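Non-ribosomal peptide synthetase (Methanobrevibacter ruminantium, PDB 6VTJ) probably carries a peptide intermediate on the phosphopantetheine arm of its thiolation domain and releases it by reductive cleavage in the adjoining NAD(P)H-dependent reductase domain. Local coordinates at residues Asn38-Gly43 against Asp66-Asn71; Glu116-Gly121 against Glu381-Phe386; Gly127-Thr132 against Tyr144-Ser149; Asn404-Gly409 against Tyr483-Asp488. All blocks are in the same frame, centred on the assembly; numbering follows the deposited sequence.

Contact 1. Residues Asn38-Gly43 against Asp66-Asn71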
# COMPACT_ATOMS: atom_id res chain seq x y z
N ASN A 38 -16.48 -22.25 3.33
CA ASN A 38 -15.72 -21.03 3.10
C ASN A 38 -14.29 -21.39 2.68
O ASN A 38 -13.57 -22.04 3.44
CB ASN A 38 -15.73 -20.19 4.38
CG ASN A 38 -15.10 -18.82 4.20
OD1 ASN A 38 -14.02 -18.68 3.63
ND2 ASN A 38 -15.78 -17.80 4.71
N PHE A 39 -13.89 -20.94 1.48
CA PHE A 39 -12.53 -21.19 0.98
C PHE A 39 -11.47 -20.88 2.03
O PHE A 39 -10.54 -21.66 2.25
CB PHE A 39 -12.27 -20.37 -0.28
CG PHE A 39 -10.91 -20.61 -0.90
CD1 PHE A 39 -10.66 -21.76 -1.63
CD2 PHE A 39 -9.89 -19.68 -0.77
CE1 PHE A 39 -9.42 -21.98 -2.21
CE2 PHE A 39 -8.64 -19.89 -1.35
CZ PHE A 39 -8.40 -21.04 -2.07
N PHE A 40 -11.59 -19.72 2.69
CA PHE A 40 -10.54 -19.30 3.62
C PHE A 40 -10.70 -19.92 5.00
O PHE A 40 -9.75 -19.91 5.78
CB PHE A 40 -10.51 -17.77 3.73
CG PHE A 40 -10.37 -17.08 2.40
CD1 PHE A 40 -9.12 -16.89 1.84
CD2 PHE A 40 -11.49 -16.66 1.70
CE1 PHE A 40 -8.98 -16.27 0.62
CE2 PHE A 40 -11.37 -16.04 0.47
CZ PHE A 40 -10.11 -15.85 -0.07
N GLU A 41 -11.88 -20.47 5.31
CA GLU A 41 -12.05 -21.15 6.59
C GLU A 41 -11.57 -22.59 6.55
O GLU A 41 -11.23 -23.14 7.60
CB GLU A 41 -13.52 -21.12 7.02
CG GLU A 41 -13.99 -19.80 7.61
CD GLU A 41 -15.48 -19.79 7.90
N ILE A 42 -11.51 -23.22 5.37
CA ILE A 42 -11.22 -24.65 5.28
C ILE A 42 -9.78 -24.93 4.90
O ILE A 42 -9.44 -26.07 4.59
CB ILE A 42 -12.19 -25.37 4.32
CG1 ILE A 42 -11.97 -24.92 2.88
CG2 ILE A 42 -13.64 -25.12 4.74
CD1 ILE A 42 -13.13 -25.26 1.95
N GLY A 43 -8.92 -23.91 4.91
CA GLY A 43 -7.50 -24.08 4.61
C GLY A 43 -7.02 -23.31 3.40
O GLY A 43 -5.85 -23.46 3.00
N ASP A 66 -10.60 -10.83 -7.10
CA ASP A 66 -11.44 -10.32 -6.00
C ASP A 66 -12.74 -11.11 -5.86
O ASP A 66 -13.38 -11.04 -4.80
CB ASP A 66 -11.73 -8.82 -6.17
CG ASP A 66 -12.59 -8.50 -7.40
OD1 ASP A 66 -13.66 -9.12 -7.60
OD2 ASP A 66 -12.21 -7.59 -8.16
N ASP A 67 -13.13 -11.84 -6.91
CA ASP A 67 -14.35 -12.64 -6.86
C ASP A 67 -14.30 -13.66 -5.73
O ASP A 67 -15.32 -13.89 -5.07
CB ASP A 67 -14.56 -13.35 -8.20
CG ASP A 67 -15.08 -12.43 -9.27
OD1 ASP A 67 -15.73 -11.43 -8.90
OD2 ASP A 67 -14.87 -12.71 -10.47
N ILE A 68 -13.14 -14.28 -5.48
CA ILE A 68 -13.12 -15.32 -4.46
C ILE A 68 -13.08 -14.71 -3.06
O ILE A 68 -13.56 -15.35 -2.10
CB ILE A 68 -11.96 -16.30 -4.73
CG1 ILE A 68 -11.71 -17.24 -3.54
CG2 ILE A 68 -10.71 -15.59 -5.14
CD1 ILE A 68 -12.86 -18.21 -3.26
N PHE A 69 -12.59 -13.47 -2.92
CA PHE A 69 -12.69 -12.78 -1.64
C PHE A 69 -14.11 -12.29 -1.36
O PHE A 69 -14.53 -12.26 -0.20
CB PHE A 69 -11.70 -11.61 -1.60
CG PHE A 69 -10.28 -12.04 -1.50
CD1 PHE A 69 -9.69 -12.25 -0.26
CD2 PHE A 69 -9.53 -12.27 -2.65
CE1 PHE A 69 -8.38 -12.67 -0.16
CE2 PHE A 69 -8.22 -12.70 -2.56
CZ PHE A 69 -7.65 -12.89 -1.31
N ARG A 70 -14.86 -11.91 -2.40
CA ARG A 70 -16.23 -11.44 -2.16
C ARG A 70 -17.23 -12.59 -2.06
O ARG A 70 -18.25 -12.46 -1.39
CB ARG A 70 -16.66 -10.47 -3.27
N ASN A 71 -16.96 -13.72 -2.72
CA ASN A 71 -17.85 -14.88 -2.72
C ASN A 71 -17.03 -16.10 -2.31
O ASN A 71 -16.39 -16.73 -3.16
CB ASN A 71 -18.50 -15.09 -4.09
CG ASN A 71 -18.88 -13.78 -4.77
OD1 ASN A 71 -18.21 -13.32 -5.69
ND2 ASN A 71 -19.96 -13.18 -4.30
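OD1 of N38 is gripped by two backbone amides, F40 N at 2.8 Å and E41 N at 3.3 Å, and the turn so formed aims F39 and F40 at I68 and F69. The first N-H comes in the plane of the N38 carbonyl group, while the second sits above that plane. This Asx turn lies in the long loop between helices 15-28 and 46-58 of the carrier domain's helical bundle, and its two phenylalanines pack on the short helix 65-70. F40 and F69 form an offset stack, centroids 4.9 Å apart and planes inclined by 30°. The CZ corner of F40 rests over one face of F69, toward the rim and 3.6 Å from CE1 of F69. At its edge the F40 ring meets a backbone oxygen, with CE2 3.4 Å from I68 O, so its C-H rim faces a partly negative atom. F40 also touches A226, beyond the carrier domain. F69 meets Y65 edge to face and lies about 5 Å from the bound phosphopantetheine. Were F69 an alanine, F40 would probably lose the face it rests on, and a gap would open next to the cofactor arm. One face of F40 is backed by F39, whose CD2 lies over the ring centre. I68 reaches across to both phenylalanines: with CG1 anti to the backbone N (chi1 168°), its CG1 comes 4.1 Å from F40 CZ, and its CD1 ends 3.7 Å from CB of F39.

Contact 2. Residues Glu116-Gly121 against Glu381-Phe386; sequences ENFFDG and EKSRVF
N117 meets K382 along most of its length. Its CB lies 4.1 Å from CB of K382, where the two side chains begin. Further out, CG of N117 is 3.8 Å from CD of K382, and ND2 stands equally near that methylene, so the amide rests on the aliphatic part of an extended lysine. ND2 also donates to the backbone oxygen of E112, just ahead of helix 115-120. CG anti to the carbonyl carbon (chi1 -76°) lays the amide between K382 and E112. The contact sets helix 115-120 against the turn that leads into strand 385-388, which runs parallel to strand 313-322 in the large Rossmann-type sheet of the reductase. R384 forms a salt bridge with E112, and V385 O, at the start of the strand, accepts from N113 ND2, so residues just ahead of the helix hold the end of the turn and the start of the strand. One residue beyond K382, S383 presses its hydroxyl against the helix: OG lies 3.5 Å from both CA and CB of F118. It approaches the F118 ring at its edge, near the ring plane. That ring itself runs on to W115 and to I461 of helix 456-464.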
# COMPACT_ATOMS: atom_id res chain seq x y z
N GLU A 116 0.33 29.02 -1.67
CA GLU A 116 0.43 30.30 -0.97
C GLU A 116 0.62 30.09 0.52
O GLU A 116 1.51 30.70 1.14
CB GLU A 116 -0.81 31.14 -1.24
CG GLU A 116 -0.79 32.50 -0.54
CD GLU A 116 -1.78 33.49 -1.14
OE1 GLU A 116 -2.70 33.90 -0.41
OE2 GLU A 116 -1.64 33.85 -2.33
N ASN A 117 -0.17 29.19 1.12
CA ASN A 117 -0.09 29.03 2.57
C ASN A 117 1.16 28.28 2.99
O ASN A 117 1.69 28.53 4.08
CB ASN A 117 -1.37 28.36 3.08
CG ASN A 117 -2.53 29.34 3.11
OD1 ASN A 117 -2.30 30.55 3.25
ND2 ASN A 117 -3.75 28.85 2.95
N PHE A 118 1.69 27.40 2.14
CA PHE A 118 3.00 26.83 2.43
C PHE A 118 4.07 27.91 2.41
O PHE A 118 4.89 28.03 3.33
CB PHE A 118 3.37 25.73 1.44
CG PHE A 118 4.85 25.49 1.39
CD1 PHE A 118 5.48 24.85 2.44
CD2 PHE A 118 5.62 25.97 0.35
CE1 PHE A 118 6.86 24.65 2.43
CE2 PHE A 118 7.00 25.78 0.34
CZ PHE A 118 7.61 25.12 1.38
N PHE A 119 4.09 28.71 1.35
CA PHE A 119 5.17 29.67 1.18
C PHE A 119 5.11 30.76 2.24
O PHE A 119 6.16 31.20 2.74
CB PHE A 119 5.11 30.25 -0.23
CG PHE A 119 6.22 31.19 -0.53
CD1 PHE A 119 7.47 30.72 -0.88
CD2 PHE A 119 6.02 32.56 -0.46
CE1 PHE A 119 8.51 31.59 -1.16
CE2 PHE A 119 7.06 33.44 -0.74
CZ PHE A 119 8.30 32.94 -1.09
N ASP A 120 3.91 31.20 2.62
CA ASP A 120 3.81 32.26 3.61
C ASP A 120 3.89 31.78 5.05
O ASP A 120 4.17 32.59 5.93
CB ASP A 120 2.50 33.04 3.44
CG ASP A 120 2.40 33.73 2.12
OD1 ASP A 120 3.45 33.97 1.46
OD2 ASP A 120 1.26 34.04 1.74
N GLY A 121 3.63 30.48 5.31
CA GLY A 121 3.57 30.00 6.67
C GLY A 121 4.92 29.81 7.33
O GLY A 121 5.98 29.86 6.70
N GLU A 381 1.29 24.74 9.43
CA GLU A 381 0.06 24.08 9.91
C GLU A 381 -1.00 23.90 8.82
O GLU A 381 -1.69 22.87 8.77
CB GLU A 381 -0.52 24.87 11.09
CG GLU A 381 -1.31 24.03 12.10
CD GLU A 381 -2.67 23.60 11.60
N LYS A 382 -1.19 24.90 7.95
CA LYS A 382 -2.22 24.77 6.91
C LYS A 382 -1.83 23.83 5.78
O LYS A 382 -2.69 23.48 4.95
CB LYS A 382 -2.58 26.15 6.33
CG LYS A 382 -3.18 27.12 7.35
CD LYS A 382 -3.51 28.46 6.71
CE LYS A 382 -4.42 29.27 7.64
NZ LYS A 382 -5.02 30.44 6.94
N SER A 383 -0.56 23.43 5.68
CA SER A 383 -0.14 22.49 4.63
C SER A 383 -0.40 21.09 5.16
O SER A 383 0.44 20.51 5.86
CB SER A 383 1.32 22.70 4.27
OG SER A 383 1.55 24.04 3.88
N ARG A 384 -1.56 20.53 4.82
CA ARG A 384 -2.02 19.31 5.47
C ARG A 384 -1.89 18.03 4.65
O ARG A 384 -1.78 16.96 5.25
CB ARG A 384 -3.48 19.49 5.89
CG ARG A 384 -3.63 20.31 7.18
CD ARG A 384 -5.11 20.46 7.63
NE ARG A 384 -5.19 21.37 8.76
CZ ARG A 384 -5.47 22.68 8.67
NH1 ARG A 384 -5.73 23.25 7.50
NH2 ARG A 384 -5.50 23.43 9.77
N VAL A 385 -1.88 18.09 3.33
CA VAL A 385 -1.98 16.89 2.51
C VAL A 385 -0.95 16.96 1.40
O VAL A 385 -0.82 17.98 0.72
CB VAL A 385 -3.39 16.70 1.92
CG1 VAL A 385 -3.39 15.53 0.96
CG2 VAL A 385 -4.42 16.48 3.03
N PHE A 386 -0.21 15.88 1.21
CA PHE A 386 0.84 15.88 0.20
C PHE A 386 0.79 14.61 -0.63
O PHE A 386 0.28 13.57 -0.18
CB PHE A 386 2.20 16.02 0.85
CG PHE A 386 2.32 17.22 1.73
CD1 PHE A 386 2.69 18.45 1.20
CD2 PHE A 386 2.07 17.12 3.08
CE1 PHE A 386 2.79 19.55 2.02
CE2 PHE A 386 2.17 18.23 3.91
CZ PHE A 386 2.53 19.44 3.37

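Contact 3. Residues Gly127-Thr132 against Tyr144-Ser149; sequences GNVLLT and YEFIKS
V129 and F146 are the closest backbone pair, CA atoms 8.9 Å apart, where helix 137-149 packs on strand 129-132. Both belong to a beta-alpha-beta crossover that continues into strand 154-158, with strand 129-132 lying between 154-158 and 213-216 in the parallel part of the sheet. The end of the strand, the turn and the start of the helix carry a TGxxGxxG sequence which, in related Rossmann reductases, holds the dinucleotide phosphates. From the helix segment only F146 touches the strand segment. Its CG stands anti to the backbone N (chi1 -177°), which sends the ring toward the sheet, running alongside V129 in the opposite sense. CE2 of the ring comes 3.6 Å from CG2 of V129 and 4.1 Å from CB of the same residue. Of the two valine methyls it is CG2, beside the backbone N, that meets the ring. Just ahead of the strand, the carbonyl of G127 meets the ring at its edge and in its plane, with G127 O 3.7 Å from CZ of F146. L126 and I154 also touch this phenylalanine, the latter from the next strand. Back on the helix, S149 OG donates to E145 O at 3.2 Å, in the carbonyl plane and on a lone pair, folding the hydroxyl onto its own backbone. No hydrogen bond crosses from strand to helix: the two are held by apolar packing, and the one polar atom at the interface, G127 O, faces the weakly positive C-H rim of an aromatic ring, an electrostatic match that is probably slight.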
# COMPACT_ATOMS: atom_id res chain seq x y z
N GLY A 127 11.13 17.81 16.17
CA GLY A 127 11.24 17.43 17.57
C GLY A 127 11.49 15.94 17.73
O GLY A 127 12.08 15.28 16.87
N ASN A 128 11.04 15.40 18.86
CA ASN A 128 11.12 13.97 19.10
C ASN A 128 9.92 13.27 18.48
O ASN A 128 8.79 13.73 18.57
CB ASN A 128 11.17 13.68 20.59
CG ASN A 128 12.30 14.39 21.29
OD1 ASN A 128 13.39 14.57 20.73
ND2 ASN A 128 12.05 14.82 22.51
N VAL A 129 10.17 12.11 17.87
CA VAL A 129 9.17 11.43 17.05
C VAL A 129 8.74 10.14 17.73
O VAL A 129 9.57 9.40 18.25
CB VAL A 129 9.73 11.16 15.64
CG1 VAL A 129 8.89 10.08 14.91
CG2 VAL A 129 9.78 12.47 14.86
N LEU A 130 7.44 9.88 17.72
CA LEU A 130 6.89 8.55 17.95
C LEU A 130 6.63 7.94 16.58
O LEU A 130 5.74 8.39 15.85
CB LEU A 130 5.62 8.62 18.78
CG LEU A 130 4.88 7.28 18.83
CD1 LEU A 130 5.76 6.29 19.54
CD2 LEU A 130 3.52 7.39 19.49
N LEU A 131 7.41 6.93 16.22
CA LEU A 131 7.26 6.22 14.96
C LEU A 131 6.57 4.87 15.18
O LEU A 131 7.05 4.04 15.97
CB LEU A 131 8.63 6.00 14.30
CG LEU A 131 8.68 5.11 13.06
CD1 LEU A 131 7.84 5.69 11.92
CD2 LEU A 131 10.14 4.92 12.62
N THR A 132 5.47 4.66 14.47
CA THR A 132 4.85 3.35 14.39
C THR A 132 5.27 2.68 13.10
O THR A 132 5.54 3.34 12.10
CB THR A 132 3.31 3.40 14.45
OG1 THR A 132 2.79 3.88 13.19
CG2 THR A 132 2.81 4.26 15.59
N TYR A 144 15.97 5.25 9.78
CA TYR A 144 17.29 5.52 9.21
C TYR A 144 17.48 7.01 8.93
O TYR A 144 18.44 7.63 9.42
CB TYR A 144 17.46 4.71 7.94
CG TYR A 144 18.82 4.85 7.31
CD1 TYR A 144 19.92 4.21 7.87
CD2 TYR A 144 19.01 5.61 6.17
CE1 TYR A 144 21.17 4.32 7.31
CE2 TYR A 144 20.26 5.73 5.60
CZ TYR A 144 21.34 5.08 6.17
OH TYR A 144 22.59 5.19 5.62
N GLU A 145 16.57 7.61 8.16
CA GLU A 145 16.75 9.02 7.80
C GLU A 145 16.64 9.92 9.02
O GLU A 145 17.29 10.98 9.06
CB GLU A 145 15.73 9.46 6.75
CG GLU A 145 15.88 8.78 5.40
CD GLU A 145 17.21 9.08 4.70
OE1 GLU A 145 17.77 10.19 4.89
OE2 GLU A 145 17.68 8.19 3.95
N PHE A 146 15.83 9.55 10.01
CA PHE A 146 15.74 10.39 11.20
C PHE A 146 17.08 10.39 11.93
O PHE A 146 17.57 11.45 12.34
CB PHE A 146 14.62 9.90 12.12
CG PHE A 146 14.43 10.77 13.34
CD1 PHE A 146 15.20 10.58 14.48
CD2 PHE A 146 13.49 11.80 13.33
CE1 PHE A 146 15.03 11.40 15.61
CE2 PHE A 146 13.32 12.62 14.46
CZ PHE A 146 14.09 12.41 15.59
N ILE A 147 17.66 9.21 12.12
CA ILE A 147 18.99 9.11 12.72
C ILE A 147 19.97 9.98 11.97
O ILE A 147 20.78 10.69 12.58
CB ILE A 147 19.46 7.64 12.73
CG1 ILE A 147 18.64 6.81 13.71
CG2 ILE A 147 20.93 7.53 13.05
CD1 ILE A 147 18.60 5.33 13.31
N LYS A 148 19.92 9.93 10.63
CA LYS A 148 20.97 10.56 9.84
C LYS A 148 20.81 12.06 9.69
O LYS A 148 21.81 12.74 9.46
CB LYS A 148 21.03 9.94 8.44
CG LYS A 148 21.66 8.57 8.40
CD LYS A 148 22.03 8.19 6.98
N SER A 149 19.59 12.60 9.83
CA SER A 149 19.34 13.98 9.44
C SER A 149 18.61 14.81 10.48
O SER A 149 18.41 16.01 10.24
CB SER A 149 18.53 14.04 8.14
OG SER A 149 18.94 13.02 7.26

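Contact 4. Residues Asn404-Gly409 against Tyr483-Asp488; sequences NTYGYG and YLNKFD
A Schellman motif ends helix 474-485, and from within it the side chain of N485 reaches Y406 and Y408 of the loop that follows helix 396-403. D488, with positive phi, is the C-prime residue of the motif, and its N bonds to N485 O at 2.9 Å while Y489 N goes back to L484 O. The amide of N485 stands almost upright on the ring of Y406, the two planes 87° apart. Its ND2 lies over one face of that ring, offset toward the rim and 3.6 Å from both CD1 and CE1 of Y406. CG of Y406 is anti to the carbonyl carbon (chi1 -56°), which swings the ring out to the helix, where its OH bonds D482 one turn before N485. T405 OG1 lies over the other face of the ring. The second branch of the amide turns to Y408: OD1 of N485 is 3.3 Å from OH of Y408. Y408 in turn has Y406 CB over one face of its ring and a cation-pi partner in K347. With a leucine at Y406, the D482 carboxylate is likely to lose its hydroxyl partner and N485 ND2 the aromatic face it meets, setting the amide freer to turn. Here loop and helix end are joined by polar groups and ring faces rather than by an apolar core. Because ND2 points its partly positive side at a pi cloud, the attraction is likely to be mild and electrostatic, between residues that are only partly exposed.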
# COMPACT_ATOMS: atom_id res chain seq x y z
N ASN A 404 15.76 -6.51 -20.14
CA ASN A 404 16.34 -7.23 -21.27
C ASN A 404 17.87 -7.17 -21.30
O ASN A 404 18.48 -7.92 -22.08
CB ASN A 404 15.78 -6.69 -22.58
CG ASN A 404 14.45 -7.31 -22.92
OD1 ASN A 404 14.07 -8.33 -22.34
ND2 ASN A 404 13.74 -6.72 -23.87
N THR A 405 18.52 -6.32 -20.50
CA THR A 405 19.98 -6.40 -20.45
C THR A 405 20.46 -7.66 -19.74
O THR A 405 21.65 -7.97 -19.80
CB THR A 405 20.58 -5.16 -19.78
OG1 THR A 405 20.31 -5.19 -18.37
CG2 THR A 405 20.00 -3.89 -20.38
N TYR A 406 19.56 -8.40 -19.10
CA TYR A 406 19.88 -9.71 -18.55
C TYR A 406 19.66 -10.84 -19.54
O TYR A 406 19.84 -12.01 -19.18
CB TYR A 406 19.06 -9.97 -17.28
CG TYR A 406 19.25 -8.88 -16.25
CD1 TYR A 406 20.38 -8.85 -15.45
CD2 TYR A 406 18.32 -7.86 -16.12
CE1 TYR A 406 20.58 -7.84 -14.53
CE2 TYR A 406 18.51 -6.84 -15.20
CZ TYR A 406 19.63 -6.84 -14.41
OH TYR A 406 19.80 -5.84 -13.50
N GLY A 407 19.26 -10.53 -20.77
CA GLY A 407 19.00 -11.54 -21.77
C GLY A 407 17.63 -12.17 -21.72
O GLY A 407 17.45 -13.26 -22.28
N TYR A 408 16.64 -11.53 -21.09
CA TYR A 408 15.32 -12.15 -20.98
C TYR A 408 14.50 -12.09 -22.26
O TYR A 408 13.49 -12.80 -22.37
CB TYR A 408 14.52 -11.51 -19.84
CG TYR A 408 15.12 -11.73 -18.47
CD1 TYR A 408 15.82 -12.89 -18.17
CD2 TYR A 408 14.99 -10.77 -17.49
CE1 TYR A 408 16.38 -13.09 -16.91
CE2 TYR A 408 15.54 -10.95 -16.23
CZ TYR A 408 16.23 -12.11 -15.95
OH TYR A 408 16.77 -12.27 -14.69
N GLY A 409 14.87 -11.24 -23.22
CA GLY A 409 14.20 -11.22 -24.51
C GLY A 409 12.72 -10.88 -24.49
O GLY A 409 11.97 -11.36 -25.34
N TYR A 483 19.57 -6.63 -7.24
CA TYR A 483 19.26 -7.08 -5.90
C TYR A 483 18.30 -8.26 -5.97
O TYR A 483 18.56 -9.33 -5.38
CB TYR A 483 18.68 -5.93 -5.08
CG TYR A 483 18.30 -6.34 -3.70
CD1 TYR A 483 19.27 -6.48 -2.71
CD2 TYR A 483 16.98 -6.61 -3.36
CE1 TYR A 483 18.93 -6.87 -1.43
CE2 TYR A 483 16.63 -7.02 -2.08
CZ TYR A 483 17.62 -7.14 -1.12
OH TYR A 483 17.28 -7.53 0.15
N LEU A 484 17.24 -8.13 -6.76
CA LEU A 484 16.27 -9.21 -6.79
C LEU A 484 16.87 -10.44 -7.44
O LEU A 484 16.53 -11.57 -7.09
CB LEU A 484 15.01 -8.77 -7.53
CG LEU A 484 14.21 -7.64 -6.90
CD1 LEU A 484 13.23 -7.11 -7.93
CD2 LEU A 484 13.49 -8.07 -5.64
N ASN A 485 17.83 -10.25 -8.35
CA ASN A 485 18.42 -11.41 -8.98
C ASN A 485 19.27 -12.20 -8.00
O ASN A 485 19.44 -13.41 -8.16
CB ASN A 485 19.23 -10.99 -10.19
CG ASN A 485 18.38 -10.90 -11.43
OD1 ASN A 485 17.30 -11.50 -11.50
ND2 ASN A 485 18.85 -10.16 -12.42
N LYS A 486 19.79 -11.54 -6.96
CA LYS A 486 20.47 -12.28 -5.90
C LYS A 486 19.56 -13.33 -5.25
O LYS A 486 20.07 -14.29 -4.65
CB LYS A 486 20.99 -11.33 -4.81
CG LYS A 486 22.21 -10.50 -5.21
CD LYS A 486 22.95 -9.98 -3.98
N PHE A 487 18.25 -13.18 -5.33
CA PHE A 487 17.33 -14.16 -4.79
C PHE A 487 16.73 -15.06 -5.87
O PHE A 487 15.80 -15.82 -5.58
CB PHE A 487 16.23 -13.46 -3.99
CG PHE A 487 16.78 -12.68 -2.82
CD1 PHE A 487 17.24 -11.39 -2.99
CD2 PHE A 487 16.87 -13.27 -1.57
CE1 PHE A 487 17.76 -10.69 -1.92
CE2 PHE A 487 17.38 -12.57 -0.50
CZ PHE A 487 17.83 -11.28 -0.68
N ASP A 488 17.27 -15.01 -7.09
CA ASP A 488 16.68 -15.68 -8.24
C ASP A 488 15.19 -15.36 -8.34
O ASP A 488 14.36 -16.23 -8.58
CB ASP A 488 16.92 -17.19 -8.18
CG ASP A 488 18.39 -17.55 -8.26
OD1 ASP A 488 19.17 -16.79 -8.89
OD2 ASP A 488 18.78 -18.59 -7.70

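In the fold
Contacts 1 and 3 are buried and mainly apolar, yet they belong to different domains: 38-43/66-71 packs phenylalanines within the carrier fold, with F40 also touching A226, whereas 127-132/144-149 seats one phenylalanine on the Rossmann sheet. They lie on opposite sides of the chain's centre, with nearest atoms about 24 Å apart. Contact 2 is partly buried and reaches the same sheet as contact 3, from a turn packed against helix 115-120; along the chain contact 3 is nested in the loop that contact 2 closes. Contact 4 is a surface contact and mixes amide, hydroxyl and ring face. Rings stack across the segments only in contact 1; no hydrogen bond crosses contacts 1, 2 or 3.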